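PDB 2GB7: R.Ecl18kI from Enterobacter cloacae, which cleaves double-stranded DNA at 5'-CCNGG-3' sites as a type II restriction endonuclease, cutting ahead of the first cytosine. Local coordinates for residues 75-78 / 79-82; 83-86 / 87-90; 260-263 / 264-267. The protein carries 1 engineered substitution. All coordinates share one frame; numbering follows the deposited sequence.

Overall arrangement
Contacts 1 and 2 adjoin along the chain, their centres 13 Å apart, and form one continuous path from helix 49-77 through the short helix 82-85 to the start of helix 90-100. Both touch the second subunit, so this end of the molecule belongs to the dimer interface. Contact 1 approaches the bound DNA to about 9 Å, nearest atoms, against about 23 Å for contact 2. Contact 3 comes much later, between helices 248-259 and 269-285, on the opposite side of the chain's centre. Its centre lies 61 Å from that of contact 1 and 73 Å from that of contact 2, which reflects the elongated shape of the subunit.

Contact 1: 75-78 / 79-82; sequences MLSY and LIDE
Y78, which leads straight into L79, projects its phenol ring outward and turns an edge to the backbone: M75 O lies in the ring plane, 3.7 Å from Y78 CD1. Beyond the two segments the ring packs against L4 and against L12 and E16 of helix 6-20. The second flat group, the carboxylate of D81, is engaged through OD1, which accepts a hydrogen bond from R84 N.

The turn is closed by backbone bonds three residues apart. L79 N donates to L76 O at 3.1 Å with an N-H...O angle of 164°. By contrast, the 4.3 Å between L79 N and M75 O indicates that the i to i+4 pattern has lapsed. I80 N then makes a weak bond to S77 O, 3.3 Å long.

Side chains follow this bend. L79 CB lies 3.8 Å from L76 O, and the leucine packs on Y101 and on H104 of helix 102-134. I80 has CG1 beside its own backbone N (chi1 -56°), and the extended continuation lays CD1 alongside S77, 3.9 Å from S77 CA and 4.1 Å from S77 CB. S77 OG hydrogen-bonds T73 O. L76 and S77 touch T98 of the second subunit, and I80 touches its Y91.

Taken together, the evidence describes a type I turn, S77 to I80, at the end of one helix followed by an aspartate N-cap, D81, at the start of the next, here passing the chain from helix 49-77 to helix 82-85 within the subunit interface.

Contact 2: 83-86 / 87-90; sequences ERIK and DMSP
R84 approaches M88 with its carbonyl oxygen, R84 O lying 4.5 Å from M88 SD, and the same oxygen accepts a hydrogen bond from water 1 at 2.9 Å. This water makes an apparent bridge to D87 N, doubtful because the 2.5 Å between water 1 and D87 N is very short. The R84 side chain takes a different course: CG is swung nearly opposite the backbone N (chi1 -156°), and the guanidinium forms a salt bridge through NH2 with D96 on helix 90-100.

I85, next in line, carries the central interactions. Its carbonyl oxygen receives M88 N at 3.2 Å, and the N-H...O angle of 171° shows a nearly straight bond. The apolar part of the contact runs beside it. M88 is extended as far as its sulfur, which comes to rest 4.0 Å from both I85 CA and I85 CG1, and the bend at chi3 (81°) then turns CE aside. The two side chains cross obliquely. I85 also packs on A93 of helix 90-100 and on P90 of the second subunit.

K86 and D87 are the two central residues of the turn. K86 CB is 3.9 Å from D87 OD1, but the lysine's amino group leads back toward E82, with which it makes a long, weak ion pair. The carboxylate of D87 folds over the preceding peptide, OD1 being 3.4 Å from K86 C.

Beyond M88, S89 OG caps D92 N. The type I beta turn from I85 to M88 and the serine N-cap that follows it connect helix 82-85 to helix 90-100, with I85 and P90 packed against the second subunit.

Contact 3: 260-263 / 264-267; sequences RKWN and NVSY
V265 faces segment 260-263 from its CB onward: CB stands 4.1 Å from W262 O, and its two methyls divide between two aromatic residues. CG1 sits between the backbone N and the carbonyl carbon (chi1 47°), a rotation that presses this methyl to within 3.1 Å of W262 O, a tight approach. From there CG1 also reaches the indole, meeting W262 CE3 at 4.1 Å close to the ring plane, hence at its edge. The other tip, CG2, lies over one face of the Y267 ring, 3.8 Å above the plane and displaced toward the rim. V265 therefore touches both W262 and Y267, one methyl to each; the side chains of these two cross at about a right angle, while W262 and V265 run side by side in the same direction.

The Y267 hydroxyl also reaches the indole directly, Y267 OH lying 3.5 Å from W262 CE3 in an oblique approach. The polar link is indirect: water 2 donates to W262 O at 2.8 Å and is hydrogen-bonded to Y267 OH at 2.7 Å, lying in the plane of the phenol ring at its edge. Q168 NE2 is a second hydrogen-bonding partner of this hydroxyl. Such bridging supplies W262 O with a water partner, whereas V265 N is buried by the contact and has no partner in the model.

N263 N makes a weak bond to R260 O as the chain leaves helix 248-259. Next to this bend, W262 touches P164, just after strand 161-163, and its NE1 donates to N175 O, just before strand 177-181. Y267 packs on K272 and I275 of helix 269-285 and on L303, near the end of the chain, so the connection lies between the two helices with its aromatic residues turned onto neighbouring elements.

Contact 1: 75-78 / 79-82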
ATOM      1  N   MET F  75      13.052   4.669  23.264  1.00 17.00           N
ATOM      2  CA  MET F  75      12.100   5.729  22.963  1.00 16.31           C
ATOM      3  C   MET F  75      11.045   5.818  24.040  1.00 16.72           C
ATOM      4  O   MET F  75      10.748   6.901  24.526  1.00 16.32           O
ATOM      5  CB  MET F  75      11.474   5.545  21.573  1.00 16.03           C
ATOM      6  CG  MET F  75      12.482   5.720  20.461  1.00 18.23           C
ATOM      7  SD  MET F  75      13.443   7.243  20.559  1.00 20.73           S
ATOM      8  CE  MET F  75      12.172   8.473  20.420  1.00 23.14           C
ATOM      9  N   LEU F  76      10.496   4.676  24.435  1.00 17.10           N
ATOM     10  CA  LEU F  76       9.454   4.664  25.455  1.00 17.56           C
ATOM     11  C   LEU F  76       9.947   5.219  26.786  1.00 18.10           C
ATOM     12  O   LEU F  76       9.171   5.765  27.570  1.00 18.14           O
ATOM     13  CB  LEU F  76       8.919   3.246  25.657  1.00 17.77           C
ATOM     14  CG  LEU F  76       8.014   2.689  24.556  1.00 18.51           C
ATOM     15  CD1 LEU F  76       7.677   1.208  24.803  1.00 20.71           C
ATOM     16  CD2 LEU F  76       6.740   3.518  24.427  1.00 18.50           C
ATOM     17  N   SER F  77      11.236   5.098  27.056  1.00 18.53           N
ATOM     18  CA  SER F  77      11.696   5.508  28.388  1.00 19.83           C
ATOM     19  C   SER F  77      11.747   7.053  28.545  1.00 20.21           C
ATOM     20  O   SER F  77      11.743   7.588  29.667  1.00 18.63           O
ATOM     21  CB  SER F  77      12.988   4.771  28.732  1.00 21.14           C
ATOM     22  OG  SER F  77      12.783   3.372  28.542  1.00 23.50           O
ATOM     23  N   TYR F  78      11.706   7.759  27.412  1.00 21.21           N
ATOM     24  CA  TYR F  78      11.567   9.223  27.383  1.00 22.50           C
ATOM     25  C   TYR F  78      10.216   9.754  27.876  1.00 22.81           C
ATOM     26  O   TYR F  78      10.049  10.966  28.060  1.00 22.73           O
ATOM     27  CB  TYR F  78      11.761   9.737  25.968  1.00 23.61           C
ATOM     28  CG  TYR F  78      13.185   9.949  25.542  1.00 25.12           C
ATOM     29  CD1 TYR F  78      13.850   8.979  24.800  1.00 27.05           C
ATOM     30  CD2 TYR F  78      13.861  11.139  25.842  1.00 26.56           C
ATOM     31  CE1 TYR F  78      15.152   9.167  24.368  1.00 28.31           C
ATOM     32  CE2 TYR F  78      15.172  11.342  25.418  1.00 29.18           C
ATOM     33  CZ  TYR F  78      15.808  10.342  24.672  1.00 29.68           C
ATOM     34  OH  TYR F  78      17.100  10.500  24.236  1.00 32.10           O
ATOM     35  N   LEU F  79       9.239   8.871  28.050  1.00 22.91           N
ATOM     36  CA  LEU F  79       7.943   9.307  28.546  1.00 24.08           C
ATOM     37  C   LEU F  79       7.687   8.893  30.001  1.00 23.50           C
ATOM     38  O   LEU F  79       6.668   9.269  30.587  1.00 24.34           O
ATOM     39  CB  LEU F  79       6.802   8.688  27.748  1.00 24.41           C
ATOM     40  CG  LEU F  79       6.836   8.785  26.223  1.00 26.43           C
ATOM     41  CD1 LEU F  79       5.696   7.914  25.663  1.00 26.04           C
ATOM     42  CD2 LEU F  79       6.744  10.224  25.739  1.00 25.70           C
ATOM     43  N   ILE F  80       8.587   8.101  30.571  1.00 23.62           N
ATOM     44  CA  ILE F  80       8.455   7.743  31.981  1.00 23.66           C
ATOM     45  C   ILE F  80       8.637   8.988  32.849  1.00 24.60           C
ATOM     46  O   ILE F  80       9.604   9.738  32.690  1.00 24.78           O
ATOM     47  CB  ILE F  80       9.430   6.630  32.417  1.00 23.89           C
ATOM     48  CG1 ILE F  80       9.259   5.388  31.553  1.00 22.26           C
ATOM     49  CG2 ILE F  80       9.146   6.230  33.861  1.00 20.28           C
ATOM     50  CD1 ILE F  80      10.298   4.311  31.825  1.00 24.66           C
ATOM     51  N   ASP F  81       7.696   9.194  33.773  1.00 25.46           N
ATOM     52  CA  ASP F  81       7.627  10.404  34.566  1.00 25.34           C
ATOM     53  C   ASP F  81       7.739   9.993  36.030  1.00 25.96           C
ATOM     54  O   ASP F  81       6.777   9.499  36.629  1.00 25.22           O
ATOM     55  CB  ASP F  81       6.305  11.124  34.279  1.00 25.41           C
ATOM     56  CG  ASP F  81       6.215  12.514  34.919  1.00 26.12           C
ATOM     57  OD1 ASP F  81       6.862  12.771  35.949  1.00 23.37           O
ATOM     58  OD2 ASP F  81       5.459  13.349  34.372  1.00 28.11           O
ATOM     59  N   GLU F  82       8.936  10.170  36.579  1.00 26.50           N
ATOM     60  CA  GLU F  82       9.231   9.757  37.942  1.00 27.91           C
ATOM     61  C   GLU F  82       8.405  10.536  38.951  1.00 28.35           C
ATOM     62  O   GLU F  82       7.852   9.937  39.880  1.00 29.20           O
ATOM     63  CB  GLU F  82      10.735   9.865  38.224  1.00 27.81           C
ATOM     64  CG  GLU F  82      11.178   9.729  39.693  1.00 29.18           C
ATOM     65  CD  GLU F  82      10.537   8.566  40.458  1.00 30.59           C
ATOM     66  OE1 GLU F  82      10.079   7.583  39.842  1.00 32.03           O
ATOM     67  OE2 GLU F  82      10.496   8.648  41.702  1.00 31.44           O
TER

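Contact 2: 83-86 / 87-90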
ATOM      1  N   GLU F  83       8.305  11.853  38.769  1.00 28.81           N
ATOM      2  CA  GLU F  83       7.599  12.704  39.744  1.00 29.01           C
ATOM      3  C   GLU F  83       6.123  12.331  39.788  1.00 29.02           C
ATOM      4  O   GLU F  83       5.482  12.383  40.838  1.00 28.36           O
ATOM      5  CB  GLU F  83       7.754  14.191  39.401  1.00 29.45           C
ATOM      6  CG  GLU F  83       9.083  14.812  39.817  1.00 29.24           C
ATOM      7  N   ARG F  84       5.605  11.948  38.623  1.00 28.16           N
ATOM      8  CA  ARG F  84       4.234  11.505  38.466  1.00 28.23           C
ATOM      9  C   ARG F  84       3.939  10.196  39.208  1.00 28.45           C
ATOM     10  O   ARG F  84       2.947  10.093  39.934  1.00 29.10           O
ATOM     11  CB  ARG F  84       3.932  11.334  36.976  1.00 28.12           C
ATOM     12  CG  ARG F  84       2.478  11.442  36.640  1.00 28.13           C
ATOM     13  CD  ARG F  84       2.223  11.182  35.168  1.00 27.17           C
ATOM     14  NE  ARG F  84       0.952  10.485  35.003  1.00 27.62           N
ATOM     15  CZ  ARG F  84      -0.244  11.054  35.110  1.00 29.61           C
ATOM     16  NH1 ARG F  84      -0.364  12.354  35.376  1.00 31.30           N
ATOM     17  NH2 ARG F  84      -1.332  10.318  34.953  1.00 29.01           N
ATOM     18  N   ILE F  85       4.824   9.218  39.054  1.00 28.40           N
ATOM     19  CA  ILE F  85       4.540   7.843  39.446  1.00 28.80           C
ATOM     20  C   ILE F  85       5.067   7.465  40.826  1.00 28.97           C
ATOM     21  O   ILE F  85       4.862   6.340  41.290  1.00 28.78           O
ATOM     22  CB  ILE F  85       5.100   6.877  38.394  1.00 29.07           C
ATOM     23  CG1 ILE F  85       4.252   6.971  37.132  1.00 28.63           C
ATOM     24  CG2 ILE F  85       5.096   5.456  38.907  1.00 29.24           C
ATOM     25  CD1 ILE F  85       5.037   6.783  35.851  1.00 30.93           C
ATOM     26  N   LYS F  86       5.730   8.417  41.477  1.00 29.43           N
ATOM     27  CA  LYS F  86       6.356   8.227  42.793  1.00 29.55           C
ATOM     28  C   LYS F  86       5.648   7.307  43.798  1.00 29.22           C
ATOM     29  O   LYS F  86       6.275   6.419  44.384  1.00 29.43           O
ATOM     30  CB  LYS F  86       6.618   9.587  43.456  1.00 30.06           C
ATOM     31  CG  LYS F  86       7.825  10.307  42.885  1.00 30.62           C
ATOM     32  CD  LYS F  86       8.537  11.142  43.939  1.00 30.68           C
ATOM     33  CE  LYS F  86      10.031  11.246  43.626  1.00 31.75           C
ATOM     34  NZ  LYS F  86      10.328  11.813  42.274  1.00 31.07           N
ATOM     35  N   ASP F  87       4.355   7.526  44.001  1.00 28.64           N
ATOM     36  CA  ASP F  87       3.639   6.930  45.138  1.00 27.22           C
ATOM     37  C   ASP F  87       2.549   5.956  44.712  1.00 26.24           C
ATOM     38  O   ASP F  87       1.646   5.628  45.489  1.00 25.85           O
ATOM     39  CB  ASP F  87       3.038   8.027  46.015  1.00 27.81           C
ATOM     40  CG  ASP F  87       4.082   8.981  46.549  1.00 28.41           C
ATOM     41  OD1 ASP F  87       5.196   8.528  46.908  1.00 29.04           O
ATOM     42  OD2 ASP F  87       3.780  10.191  46.599  1.00 29.58           O
ATOM     43  N   MET F  88       2.638   5.492  43.473  1.00 24.25           N
ATOM     44  CA  MET F  88       1.719   4.483  42.996  1.00 23.32           C
ATOM     45  C   MET F  88       2.332   3.115  43.235  1.00 22.47           C
ATOM     46  O   MET F  88       3.568   2.974  43.298  1.00 22.16           O
ATOM     47  CB  MET F  88       1.475   4.650  41.493  1.00 22.90           C
ATOM     48  CG  MET F  88       1.120   6.066  41.041  1.00 23.21           C
ATOM     49  SD  MET F  88       0.905   6.175  39.247  1.00 25.02           S
ATOM     50  CE  MET F  88      -0.759   5.553  39.078  1.00 26.56           C
ATOM     51  N   SER F  89       1.468   2.103  43.333  1.00 21.73           N
ATOM     52  CA  SER F  89       1.912   0.716  43.305  1.00 21.05           C
ATOM     53  C   SER F  89       2.527   0.473  41.931  1.00 20.61           C
ATOM     54  O   SER F  89       2.219   1.197  40.992  1.00 20.22           O
ATOM     55  CB  SER F  89       0.731  -0.232  43.497  1.00 21.01           C
ATOM     56  OG  SER F  89      -0.205  -0.093  42.415  1.00 21.44           O
ATOM     57  N   PRO F  90       3.423  -0.518  41.822  1.00 20.53           N
ATOM     58  CA  PRO F  90       3.913  -0.890  40.485  1.00 20.52           C
ATOM     59  C   PRO F  90       2.796  -1.207  39.481  1.00 20.71           C
ATOM     60  O   PRO F  90       2.919  -0.873  38.283  1.00 19.85           O
ATOM     61  CB  PRO F  90       4.770  -2.136  40.757  1.00 20.65           C
ATOM     62  CG  PRO F  90       4.497  -2.535  42.166  1.00 20.29           C
ATOM     63  CD  PRO F  90       4.067  -1.308  42.881  1.00 20.43           C
TER
HETATM   64  O   HOH W   1       2.932   9.203  42.743  1.00 48.60           O

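Contact 3: 260-263 / 264-267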
ATOM      1  N   ARG F 260      25.277 -11.645 -22.405  1.00 20.33           N
ATOM      2  CA  ARG F 260      26.333 -12.034 -23.353  1.00 21.02           C
ATOM      3  C   ARG F 260      26.242 -11.279 -24.671  1.00 20.80           C
ATOM      4  O   ARG F 260      27.249 -11.135 -25.369  1.00 21.31           O
ATOM      5  CB  ARG F 260      26.313 -13.532 -23.643  1.00 21.49           C
ATOM      6  CG  ARG F 260      26.541 -14.411 -22.446  1.00 24.56           C
ATOM      7  CD  ARG F 260      26.670 -15.841 -22.930  1.00 29.84           C
ATOM      8  NE  ARG F 260      25.718 -16.720 -22.263  1.00 34.84           N
ATOM      9  CZ  ARG F 260      25.948 -17.369 -21.123  1.00 35.83           C
ATOM     10  NH1 ARG F 260      27.112 -17.250 -20.490  1.00 36.47           N
ATOM     11  NH2 ARG F 260      24.999 -18.145 -20.619  1.00 37.58           N
ATOM     12  N   LYS F 261      25.042 -10.826 -25.020  1.00 20.12           N
ATOM     13  CA  LYS F 261      24.836 -10.046 -26.235  1.00 20.81           C
ATOM     14  C   LYS F 261      25.428  -8.632 -26.120  1.00 20.70           C
ATOM     15  O   LYS F 261      25.607  -7.927 -27.120  1.00 21.51           O
ATOM     16  CB  LYS F 261      23.354 -10.002 -26.597  1.00 21.33           C
ATOM     17  CG  LYS F 261      22.708 -11.368 -26.723  1.00 22.05           C
ATOM     18  CD  LYS F 261      21.217 -11.210 -26.896  1.00 24.71           C
ATOM     19  CE  LYS F 261      20.483 -12.536 -26.762  1.00 26.80           C
ATOM     20  NZ  LYS F 261      20.695 -13.420 -27.930  1.00 29.04           N
ATOM     21  N   TRP F 262      25.776  -8.243 -24.905  1.00 20.39           N
ATOM     22  CA  TRP F 262      26.307  -6.923 -24.635  1.00 20.71           C
ATOM     23  C   TRP F 262      27.809  -6.951 -24.375  1.00 22.53           C
ATOM     24  O   TRP F 262      28.426  -5.905 -24.144  1.00 22.16           O
ATOM     25  CB  TRP F 262      25.573  -6.339 -23.435  1.00 19.99           C
ATOM     26  CG  TRP F 262      24.143  -6.116 -23.753  1.00 18.02           C
ATOM     27  CD1 TRP F 262      23.093  -6.918 -23.425  1.00 16.45           C
ATOM     28  CD2 TRP F 262      23.607  -5.034 -24.512  1.00 16.56           C
ATOM     29  NE1 TRP F 262      21.911  -6.381 -23.923  1.00 16.07           N
ATOM     30  CE2 TRP F 262      22.202  -5.220 -24.580  1.00 15.40           C
ATOM     31  CE3 TRP F 262      24.176  -3.904 -25.117  1.00 16.50           C
ATOM     32  CZ2 TRP F 262      21.353  -4.322 -25.245  1.00 16.36           C
ATOM     33  CZ3 TRP F 262      23.343  -3.014 -25.781  1.00 15.64           C
ATOM     34  CH2 TRP F 262      21.941  -3.230 -25.844  1.00 16.20           C
ATOM     35  N   ASN F 263      28.388  -8.149 -24.423  1.00 24.79           N
ATOM     36  CA  ASN F 263      29.793  -8.358 -24.080  1.00 27.40           C
ATOM     37  C   ASN F 263      30.790  -7.526 -24.867  1.00 28.38           C
ATOM     38  O   ASN F 263      31.503  -6.698 -24.283  1.00 29.08           O
ATOM     39  CB  ASN F 263      30.156  -9.831 -24.183  1.00 27.96           C
ATOM     40  CG  ASN F 263      30.375 -10.453 -22.840  1.00 30.73           C
ATOM     41  OD1 ASN F 263      31.251 -10.028 -22.082  0.50 33.50           O
ATOM     42  ND2 ASN F 263      29.582 -11.478 -22.525  0.50 32.54           N
ATOM     43  N   ASN F 264      30.852  -7.751 -26.175  1.00 29.18           N
ATOM     44  CA  ASN F 264      31.760  -6.969 -27.027  1.00 30.13           C
ATOM     45  C   ASN F 264      31.016  -6.106 -28.040  1.00 30.00           C
ATOM     46  O   ASN F 264      31.182  -6.247 -29.261  1.00 30.39           O
ATOM     47  CB  ASN F 264      32.866  -7.827 -27.671  1.00 30.69           C
ATOM     48  CG  ASN F 264      32.333  -9.086 -28.354  1.00 32.24           C
ATOM     49  OD1 ASN F 264      33.059 -10.074 -28.478  0.50 33.88           O
ATOM     50  ND2 ASN F 264      31.081  -9.053 -28.810  0.50 33.13           N
ATOM     51  N   VAL F 265      30.197  -5.207 -27.508  1.00 29.37           N
ATOM     52  CA  VAL F 265      29.455  -4.255 -28.319  1.00 28.85           C
ATOM     53  C   VAL F 265      30.314  -3.001 -28.507  1.00 28.41           C
ATOM     54  O   VAL F 265      30.862  -2.449 -27.548  1.00 28.04           O
ATOM     55  CB  VAL F 265      28.043  -3.950 -27.700  1.00 28.60           C
ATOM     56  CG1 VAL F 265      28.156  -3.672 -26.226  1.00 29.70           C
ATOM     57  CG2 VAL F 265      27.339  -2.792 -28.412  1.00 28.52           C
ATOM     58  N   SER F 266      30.460  -2.583 -29.761  1.00 27.67           N
ATOM     59  CA  SER F 266      31.123  -1.324 -30.053  1.00 27.43           C
ATOM     60  C   SER F 266      30.085  -0.202 -30.080  1.00 26.38           C
ATOM     61  O   SER F 266      29.089  -0.255 -30.816  1.00 26.58           O
ATOM     62  CB  SER F 266      31.967  -1.397 -31.341  1.00 27.57           C
ATOM     63  OG  SER F 266      31.289  -2.067 -32.392  1.00 29.72           O
ATOM     64  N   TYR F 267      30.307   0.787 -29.226  1.00 24.88           N
ATOM     65  CA  TYR F 267      29.435   1.943 -29.146  1.00 23.26           C
ATOM     66  C   TYR F 267      30.034   3.111 -29.904  1.00 22.70           C
ATOM     67  O   TYR F 267      31.257   3.251 -29.988  1.00 22.50           O
ATOM     68  CB  TYR F 267      29.231   2.366 -27.693  1.00 22.33           C
ATOM     69  CG  TYR F 267      28.570   1.324 -26.819  1.00 20.92           C
ATOM     70  CD1 TYR F 267      27.207   1.077 -26.915  1.00 19.33           C
ATOM     71  CD2 TYR F 267      29.310   0.596 -25.892  1.00 18.80           C
ATOM     72  CE1 TYR F 267      26.592   0.125 -26.125  1.00 18.83           C
ATOM     73  CE2 TYR F 267      28.702  -0.361 -25.077  1.00 19.50           C
ATOM     74  CZ  TYR F 267      27.334  -0.582 -25.205  1.00 19.52           C
ATOM     75  OH  TYR F 267      26.707  -1.517 -24.424  1.00 18.54           O
TER
HETATM   76  O   HOH W   2      28.181  -3.324 -23.151  1.00 32.34           O